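Local coordinates for beta-lactamase domain protein (Burkholderia ambifaria, PDB 5I0P) that probably acts as a metal-dependent hydrolase of the metallo-beta-lactamase superfamily, holding two zinc ions in its active site, at residues C71-E76 with S179-A184; I85-L90 with Q120-V125; G226-G231 with T271-S276. All blocks are in the same frame, centred on the assembly; numbering follows the deposited sequence.

Contact 1 (C71-E76 with S179-A184); sequences CGISSE and SDLVPA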
loop_
_atom_site.group_PDB
_atom_site.type_symbol
_atom_site.label_atom_id
_atom_site.label_comp_id
_atom_site.label_asym_id
_atom_site.label_seq_id
_atom_site.Cartn_x
_atom_site.Cartn_y
_atom_site.Cartn_z
ATOM N N CYS A 71 -9.818 1.872 4.681
ATOM C CA CYS A 71 -10.797 1.486 5.686
ATOM C C CYS A 71 -10.286 1.364 7.116
ATOM O O CYS A 71 -11.082 1.499 8.053
ATOM C CB CYS A 71 -11.406 0.131 5.269
ATOM S SG CYS A 71 -11.993 0.120 3.585
ATOM N N GLY A 72 -8.991 1.077 7.296
ATOM C CA GLY A 72 -8.474 0.660 8.577
ATOM C C GLY A 72 -8.586 -0.845 8.726
ATOM O O GLY A 72 -9.256 -1.527 7.948
ATOM N N ILE A 73 -7.880 -1.383 9.740
ATOM C CA ILE A 73 -8.099 -2.762 10.165
ATOM C C ILE A 73 -9.411 -2.829 10.922
ATOM O O ILE A 73 -9.906 -1.826 11.393
ATOM C CB ILE A 73 -6.958 -3.281 11.058
ATOM C CG1 ILE A 73 -6.883 -2.376 12.305
ATOM C CG2 ILE A 73 -5.622 -3.431 10.295
ATOM C CD1 ILE A 73 -6.087 -2.984 13.447
ATOM N N SER A 74 -9.919 -4.042 11.113
ATOM C CA SER A 74 -11.064 -4.234 11.996
ATOM C C SER A 74 -10.560 -4.238 13.439
ATOM O O SER A 74 -9.988 -5.223 13.906
ATOM C CB SER A 74 -11.799 -5.517 11.644
ATOM O OG SER A 74 -12.872 -5.760 12.511
ATOM N N SER A 75 -10.717 -3.111 14.137
ATOM C CA SER A 75 -10.364 -2.987 15.548
ATOM C C SER A 75 -11.381 -2.095 16.278
ATOM O O SER A 75 -12.039 -1.228 15.675
ATOM C CB SER A 75 -8.927 -2.422 15.709
ATOM O OG SER A 75 -8.857 -1.031 15.443
ATOM N N GLU A 76 -11.481 -2.291 17.602
ATOM C CA GLU A 76 -12.403 -1.476 18.390
ATOM C C GLU A 76 -12.064 0.005 18.280
ATOM O O GLU A 76 -12.956 0.850 18.118
ATOM C CB GLU A 76 -12.373 -1.905 19.863
ATOM N N SER A 179 -7.257 -12.927 8.558
ATOM C CA SER A 179 -8.675 -12.824 8.895
ATOM C C SER A 179 -8.920 -12.128 10.231
ATOM O O SER A 179 -10.044 -11.677 10.467
ATOM C CB SER A 179 -9.369 -14.203 8.896
ATOM O OG SER A 179 -8.439 -15.270 8.763
ATOM N N ASP A 180 -7.930 -12.059 11.128
ATOM C CA ASP A 180 -8.141 -11.303 12.363
ATOM C C ASP A 180 -8.358 -9.834 12.048
ATOM O O ASP A 180 -9.148 -9.152 12.715
ATOM C CB ASP A 180 -6.936 -11.426 13.295
ATOM C CG ASP A 180 -6.670 -12.847 13.753
ATOM O OD1 ASP A 180 -7.643 -13.551 14.119
ATOM O OD2 ASP A 180 -5.471 -13.249 13.762
ATOM N N LEU A 181 -7.663 -9.337 11.019
ATOM C CA LEU A 181 -7.726 -7.945 10.624
ATOM C C LEU A 181 -8.764 -7.707 9.538
ATOM O O LEU A 181 -9.262 -6.586 9.394
ATOM C CB LEU A 181 -6.334 -7.489 10.165
ATOM C CG LEU A 181 -5.246 -7.848 11.196
ATOM C CD1 LEU A 181 -3.823 -7.488 10.727
ATOM C CD2 LEU A 181 -5.566 -7.244 12.570
ATOM N N VAL A 182 -9.073 -8.739 8.757
ATOM C CA VAL A 182 -10.083 -8.690 7.710
ATOM C C VAL A 182 -11.051 -9.837 7.985
ATOM O O VAL A 182 -10.899 -10.941 7.445
ATOM C CB VAL A 182 -9.445 -8.749 6.316
ATOM C CG1 VAL A 182 -10.507 -8.387 5.251
ATOM C CG2 VAL A 182 -8.191 -7.813 6.261
ATOM N N PRO A 183 -12.011 -9.646 8.884
ATOM C CA PRO A 183 -12.858 -10.765 9.305
ATOM C C PRO A 183 -14.023 -11.024 8.371
ATOM O O PRO A 183 -14.695 -12.042 8.518
ATOM C CB PRO A 183 -13.332 -10.322 10.699
ATOM C CG PRO A 183 -13.444 -8.831 10.559
ATOM C CD PRO A 183 -12.309 -8.412 9.632
ATOM N N ALA A 184 -14.260 -10.150 7.407
ATOM C CA ALA A 184 -15.302 -10.306 6.410
ATOM C C ALA A 184 -14.870 -9.495 5.198
ATOM O O ALA A 184 -14.193 -8.474 5.328
ATOM C CB ALA A 184 -16.682 -9.836 6.922
#

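Contact 2 (I85-L90 with Q120-V125); sequences IFDRHL and QGRWNV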
loop_
_atom_site.group_PDB
_atom_site.type_symbol
_atom_site.label_atom_id
_atom_site.label_comp_id
_atom_site.label_asym_id
_atom_site.label_seq_id
_atom_site.Cartn_x
_atom_site.Cartn_y
_atom_site.Cartn_z
ATOM N N ILE A 85 -16.715 9.789 13.254
ATOM C CA ILE A 85 -16.683 10.582 12.029
ATOM C C ILE A 85 -18.042 10.568 11.342
ATOM O O ILE A 85 -18.481 11.585 10.788
ATOM C CB ILE A 85 -15.567 10.091 11.097
ATOM C CG1 ILE A 85 -14.219 10.706 11.520
ATOM C CG2 ILE A 85 -15.943 10.346 9.612
ATOM C CD1 ILE A 85 -13.103 9.725 11.632
ATOM N N PHE A 86 -18.734 9.426 11.380
ATOM C CA PHE A 86 -20.089 9.383 10.855
ATOM C C PHE A 86 -20.977 10.370 11.584
ATOM O O PHE A 86 -21.819 11.040 10.969
ATOM C CB PHE A 86 -20.679 7.977 11.000
ATOM C CG PHE A 86 -19.900 6.885 10.308
ATOM C CD1 PHE A 86 -19.092 7.162 9.207
ATOM C CD2 PHE A 86 -20.023 5.572 10.738
ATOM C CE1 PHE A 86 -18.399 6.128 8.544
ATOM C CE2 PHE A 86 -19.355 4.530 10.083
ATOM C CZ PHE A 86 -18.534 4.805 8.989
ATOM N N ASP A 87 -20.795 10.490 12.900
ATOM C CA ASP A 87 -21.718 11.299 13.681
ATOM C C ASP A 87 -21.439 12.787 13.542
ATOM O O ASP A 87 -22.372 13.598 13.543
ATOM C CB ASP A 87 -21.687 10.881 15.153
ATOM C CG ASP A 87 -22.407 9.558 15.396
ATOM O OD1 ASP A 87 -22.176 8.902 16.431
ATOM O OD2 ASP A 87 -23.259 9.195 14.570
ATOM N N ARG A 88 -20.177 13.173 13.417
ATOM C CA ARG A 88 -19.824 14.570 13.594
ATOM C C ARG A 88 -19.212 15.227 12.374
ATOM O O ARG A 88 -19.164 16.457 12.346
ATOM C CB ARG A 88 -18.854 14.720 14.769
ATOM N N HIS A 89 -18.754 14.455 11.351
ATOM C CA HIS A 89 -17.930 15.088 10.329
ATOM C C HIS A 89 -18.288 14.700 8.900
ATOM O O HIS A 89 -17.445 14.837 7.994
ATOM C CB HIS A 89 -16.451 14.792 10.609
ATOM C CG HIS A 89 -15.993 15.316 11.934
ATOM N ND1 HIS A 89 -15.775 14.500 13.025
ATOM C CD2 HIS A 89 -15.798 16.584 12.369
ATOM C CE1 HIS A 89 -15.417 15.241 14.061
ATOM N NE2 HIS A 89 -15.419 16.505 13.687
ATOM N N LEU A 90 -19.506 14.243 8.670
ATOM C CA LEU A 90 -19.992 13.895 7.346
ATOM C C LEU A 90 -21.034 14.886 6.855
ATOM O O LEU A 90 -21.656 14.649 5.817
ATOM C CB LEU A 90 -20.569 12.475 7.351
ATOM C CG LEU A 90 -19.618 11.279 7.465
ATOM C CD1 LEU A 90 -20.379 9.974 7.215
ATOM C CD2 LEU A 90 -18.477 11.413 6.443
ATOM N N GLN A 120 -24.407 1.097 12.862
ATOM C CA GLN A 120 -25.825 1.410 12.836
ATOM C C GLN A 120 -26.462 1.198 11.468
ATOM O O GLN A 120 -27.606 1.619 11.263
ATOM C CB GLN A 120 -26.034 2.829 13.359
ATOM C CG GLN A 120 -25.618 2.935 14.832
ATOM C CD GLN A 120 -25.822 4.321 15.402
ATOM O OE1 GLN A 120 -25.888 5.302 14.657
ATOM N NE2 GLN A 120 -25.934 4.417 16.733
ATOM N N GLY A 121 -25.778 0.507 10.547
ATOM C CA GLY A 121 -26.336 0.202 9.241
ATOM C C GLY A 121 -26.880 1.413 8.508
ATOM O O GLY A 121 -28.043 1.426 8.123
ATOM N N ARG A 122 -26.069 2.459 8.364
ATOM C CA ARG A 122 -26.536 3.731 7.816
ATOM C C ARG A 122 -26.652 3.747 6.295
ATOM O O ARG A 122 -27.341 4.618 5.756
ATOM C CB ARG A 122 -25.590 4.854 8.224
ATOM C CG ARG A 122 -25.362 5.013 9.699
ATOM C CD ARG A 122 -24.156 5.898 9.898
ATOM N NE ARG A 122 -23.760 5.888 11.290
ATOM C CZ ARG A 122 -23.882 6.928 12.106
ATOM N NH1 ARG A 122 -24.366 8.081 11.656
ATOM N NH2 ARG A 122 -23.510 6.805 13.370
ATOM N N TRP A 123 -25.981 2.844 5.592
ATOM C CA TRP A 123 -26.032 2.811 4.140
ATOM C C TRP A 123 -25.634 1.405 3.697
ATOM O O TRP A 123 -25.299 0.543 4.517
ATOM C CB TRP A 123 -25.133 3.883 3.522
ATOM C CG TRP A 123 -23.770 3.896 4.178
ATOM C CD1 TRP A 123 -22.785 2.951 4.042
ATOM C CD2 TRP A 123 -23.249 4.893 5.062
ATOM N NE1 TRP A 123 -21.697 3.292 4.800
ATOM C CE2 TRP A 123 -21.952 4.480 5.438
ATOM C CE3 TRP A 123 -23.759 6.087 5.585
ATOM C CZ2 TRP A 123 -21.146 5.231 6.308
ATOM C CZ3 TRP A 123 -22.979 6.820 6.455
ATOM C CH2 TRP A 123 -21.678 6.389 6.809
ATOM N N ASN A 124 -25.714 1.168 2.390
ATOM C CA ASN A 124 -25.290 -0.110 1.817
ATOM C C ASN A 124 -24.731 0.211 0.438
ATOM O O ASN A 124 -25.496 0.421 -0.513
ATOM C CB ASN A 124 -26.427 -1.120 1.766
ATOM C CG ASN A 124 -26.496 -1.974 3.030
ATOM O OD1 ASN A 124 -25.740 -2.940 3.168
ATOM N ND2 ASN A 124 -27.386 -1.624 3.956
ATOM N N VAL A 125 -23.405 0.272 0.349
ATOM C CA VAL A 125 -22.725 0.812 -0.815
ATOM C C VAL A 125 -21.755 -0.223 -1.339
ATOM O O VAL A 125 -21.480 -1.240 -0.702
ATOM C CB VAL A 125 -21.987 2.114 -0.502
ATOM C CG1 VAL A 125 -22.978 3.165 0.052
ATOM C CG2 VAL A 125 -20.893 1.824 0.480
#

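Contact 3 (G226-G231 with T271-S276); sequences GVLISG and TLVLPS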
loop_
_atom_site.group_PDB
_atom_site.type_symbol
_atom_site.label_atom_id
_atom_site.label_comp_id
_atom_site.label_asym_id
_atom_site.label_seq_id
_atom_site.Cartn_x
_atom_site.Cartn_y
_atom_site.Cartn_z
ATOM N N GLY A 226 -3.335 18.588 -9.431
ATOM C CA GLY A 226 -2.065 18.118 -8.913
ATOM C C GLY A 226 -2.136 17.446 -7.556
ATOM O O GLY A 226 -1.382 17.808 -6.645
ATOM N N VAL A 227 -2.994 16.443 -7.404
ATOM C CA VAL A 227 -3.107 15.700 -6.155
ATOM C C VAL A 227 -2.902 14.229 -6.444
ATOM O O VAL A 227 -3.380 13.728 -7.467
ATOM C CB VAL A 227 -4.471 15.896 -5.479
ATOM C CG1 VAL A 227 -4.474 15.154 -4.132
ATOM C CG2 VAL A 227 -4.831 17.403 -5.381
ATOM N N LEU A 228 -2.188 13.535 -5.553
ATOM C CA LEU A 228 -1.912 12.112 -5.731
ATOM C C LEU A 228 -2.227 11.372 -4.442
ATOM O O LEU A 228 -1.543 11.580 -3.433
ATOM C CB LEU A 228 -0.456 11.901 -6.140
ATOM C CG LEU A 228 -0.059 10.436 -6.285
ATOM C CD1 LEU A 228 -0.683 9.826 -7.528
ATOM C CD2 LEU A 228 1.447 10.258 -6.269
ATOM N N ILE A 229 -3.249 10.509 -4.463
ATOM C CA ILE A 229 -3.435 9.532 -3.384
ATOM C C ILE A 229 -2.514 8.351 -3.682
ATOM O O ILE A 229 -2.735 7.597 -4.630
ATOM C CB ILE A 229 -4.896 9.093 -3.234
ATOM C CG1 ILE A 229 -5.723 10.293 -2.743
ATOM C CG2 ILE A 229 -5.016 7.911 -2.282
ATOM C CD1 ILE A 229 -7.227 10.146 -2.823
ATOM N N SER A 230 -1.449 8.214 -2.898
ATOM C CA SER A 230 -0.361 7.355 -3.328
ATOM C C SER A 230 -0.426 5.961 -2.733
ATOM O O SER A 230 0.352 5.098 -3.157
ATOM C CB SER A 230 0.998 7.989 -3.000
ATOM O OG SER A 230 1.235 8.056 -1.619
ATOM N N GLY A 231 -1.363 5.700 -1.822
ATOM C CA GLY A 231 -1.422 4.378 -1.210
ATOM C C GLY A 231 -0.119 4.103 -0.484
ATOM O O GLY A 231 0.429 4.968 0.211
ATOM N N THR A 271 3.239 18.323 -7.114
ATOM C CA THR A 271 2.115 17.455 -6.814
ATOM C C THR A 271 2.011 17.260 -5.315
ATOM O O THR A 271 3.002 16.988 -4.632
ATOM C CB THR A 271 2.252 16.101 -7.525
ATOM O OG1 THR A 271 2.316 16.313 -8.932
ATOM C CG2 THR A 271 1.065 15.184 -7.221
ATOM N N LEU A 272 0.804 17.418 -4.817
ATOM C CA LEU A 272 0.494 17.096 -3.444
ATOM C C LEU A 272 0.329 15.587 -3.376
ATOM O O LEU A 272 -0.459 15.020 -4.129
ATOM C CB LEU A 272 -0.785 17.814 -3.012
ATOM C CG LEU A 272 -1.267 17.555 -1.595
ATOM C CD1 LEU A 272 -0.146 17.938 -0.633
ATOM C CD2 LEU A 272 -2.569 18.339 -1.291
ATOM N N VAL A 273 1.160 14.932 -2.584
ATOM C CA VAL A 273 1.088 13.495 -2.363
ATOM C C VAL A 273 0.338 13.246 -1.064
ATOM O O VAL A 273 0.652 13.854 -0.032
ATOM C CB VAL A 273 2.488 12.859 -2.313
ATOM C CG1 VAL A 273 2.374 11.350 -2.245
ATOM C CG2 VAL A 273 3.319 13.301 -3.523
ATOM N N LEU A 274 -0.668 12.367 -1.115
ATOM C CA LEU A 274 -1.414 11.937 0.060
ATOM C C LEU A 274 -1.071 10.478 0.332
ATOM O O LEU A 274 -1.640 9.568 -0.279
ATOM C CB LEU A 274 -2.916 12.145 -0.143
ATOM C CG LEU A 274 -3.291 13.589 -0.539
ATOM C CD1 LEU A 274 -4.797 13.814 -0.697
ATOM C CD2 LEU A 274 -2.792 14.536 0.481
ATOM N N PRO A 275 -0.099 10.204 1.185
ATOM C CA PRO A 275 0.339 8.827 1.406
ATOM C C PRO A 275 -0.419 8.211 2.566
ATOM O O PRO A 275 -0.914 8.902 3.460
ATOM C CB PRO A 275 1.809 8.997 1.777
ATOM C CG PRO A 275 1.752 10.303 2.648
ATOM C CD PRO A 275 0.661 11.165 2.004
ATOM N N SER A 276 -0.473 6.886 2.548
ATOM C CA SER A 276 -1.234 6.209 3.580
ATOM C C SER A 276 -0.504 6.145 4.909
ATOM O O SER A 276 -1.126 5.799 5.913
ATOM C CB SER A 276 -1.646 4.837 3.086
ATOM O OG SER A 276 -2.630 5.048 2.069
HETATM O O HOH W 1 -2.766 7.183 0.213
#

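Contact 1 (C71-E76 with S179-A184)
The flat group of L181 that S74 meets is its peptide carbonyl. The S74 N-H approaches L181 O at 3.1 Å, and the N-H...O angle of 162° shows a fairly straight bond. The nitrogen is tilted 18° from the carbonyl plane. Beside it, the P183 ring turns its CG-CD side to the S74 side chain, S74 CB lying 3.6 Å from P183 CD and S74 OG 3.7 Å from P183 CG. S74 OG reaches the proline because it stands anti to its own backbone N (chi1 178°). The same S74 CB is 3.6 Å from L181 O, touching both the carbonyl oxygen and the ring. Segment 71-76 is the loop that leads from strand 63-69 of the metallo-beta-lactamase fold into helix 76-88, with S75 as N-cap: its OG accepts from I78 N. Segment 179-184 is the end of short helix 178-181 and the turn after it. I73 and L181 lie side by side and point the same way, I73 CG2 being 4.1 Å from L181 CB. Both side chains also pack on helix 105-108, I73 against the zinc ligand D106 and L181 against P105. That helix carries the D106 and H107 end of the His-X-His-X-Asp-His metal motif, and the I73 side chain is about 9 Å from a zinc ion at its nearest atoms.

Contact 2 (I85-L90 with Q120-V125)
At the C-terminal end of helix 76-88, one of the helices packed on the seven-stranded sheet of the metallo-beta-lactamase fold, F86 and D87, with L90 just beyond the helix, touch R122 and W123 of the loop before strand 126-130. An edge-to-face stack joins F86 and W123: the six-membered-ring edge of W123 points at the F86 face, with the planes at 84° and centroids 4.9 Å apart. W123 CH2 comes to 3.6 Å from F86 CD1, toward the rim of the phenyl ring. L90 reaches W123 tip to tip, its CD1 3.8 Å from W123 CH2. The indole N-H is bonded to L114 O, which helps fix the ring's rotation. R122, extended from CG to NE, lays its guanidinium over F86 CB, which stands 3.5 Å from R122 CZ and over the centre of the group. D87 OD2 takes the edge, accepting from R122 NH2 at 2.7 Å in a salt bridge; the donor sits 38° above the carboxylate plane. A second bond, from R122 NH1 to the same oxygen, is weak. E83, one turn back on the helix, also salt-bridges R122 NH2, so two acidic side chains share one arginine in a T-shaped aromatic and ion-pair packing of helix against loop.

Contact 3 (G226-G231 with T271-S276)
Strands 227-231 and 272-275 run parallel, their axes 4.6 Å apart at closest and 26° from alignment, and the backbone bonds alternate from one strand to the other. This is the parallel pair inside the otherwise antiparallel second sheet of the metallo-beta-lactamase fold, joined by a beta-alpha-beta connection through helices 253-260 and 262-265. L272 N donates to G226 O, then L228 N to L272 O at 2.7 Å, L274 N to L228 O at 2.6 Å and S230 N to L274 O. The middle two lie nearly along the C=O axis, with C=O...N angles of 173° and 165°. G226 and V227 form a G1 bulge against strand 217-222 just where the pairing begins. V227, I229, L272 and L274 share one face. There L274 CD1 touches V227 CG1 at 3.7 Å and I229 CG1 at 4.2 Å, and W54 and W205 pack against this group. L228 and V273 point to the other face; V273 CG1 is 3.5 Å from S230 OG, a hydroxyl bonded to V234 O. The zinc ligands D232 and H277 follow G231 and S276 directly in sequence, consistent with the pairing bringing these two ligands together at one zinc ion. At this end S276 N donates to G231 O, and one water accepts from G231 N, donates to L274 O at 2.7 Å and bonds S276 OG at 2.8 Å.

How the contacts relate
Contact 2 is nested within the chain loop that contact 1 closes, and contact 3 follows both in series. Helix 76-88 links the first two: it starts at the end of segment 71-76 and finishes in 85-90. Their centres are about 18 Å apart, on the same side of the chain's centre, around the seven-stranded sheet. Contact 3 belongs to the six-stranded sheet, its centre about 24 Å from that of contact 1 and about 25 Å from that of contact 2. None of the three touches another. Contact 3, in the second sheet, and contact 1, between a loop that follows a strand of the first sheet and a short helix, both lie near the dinuclear zinc site, whereas contact 2 is peripheral packing, away from the metals.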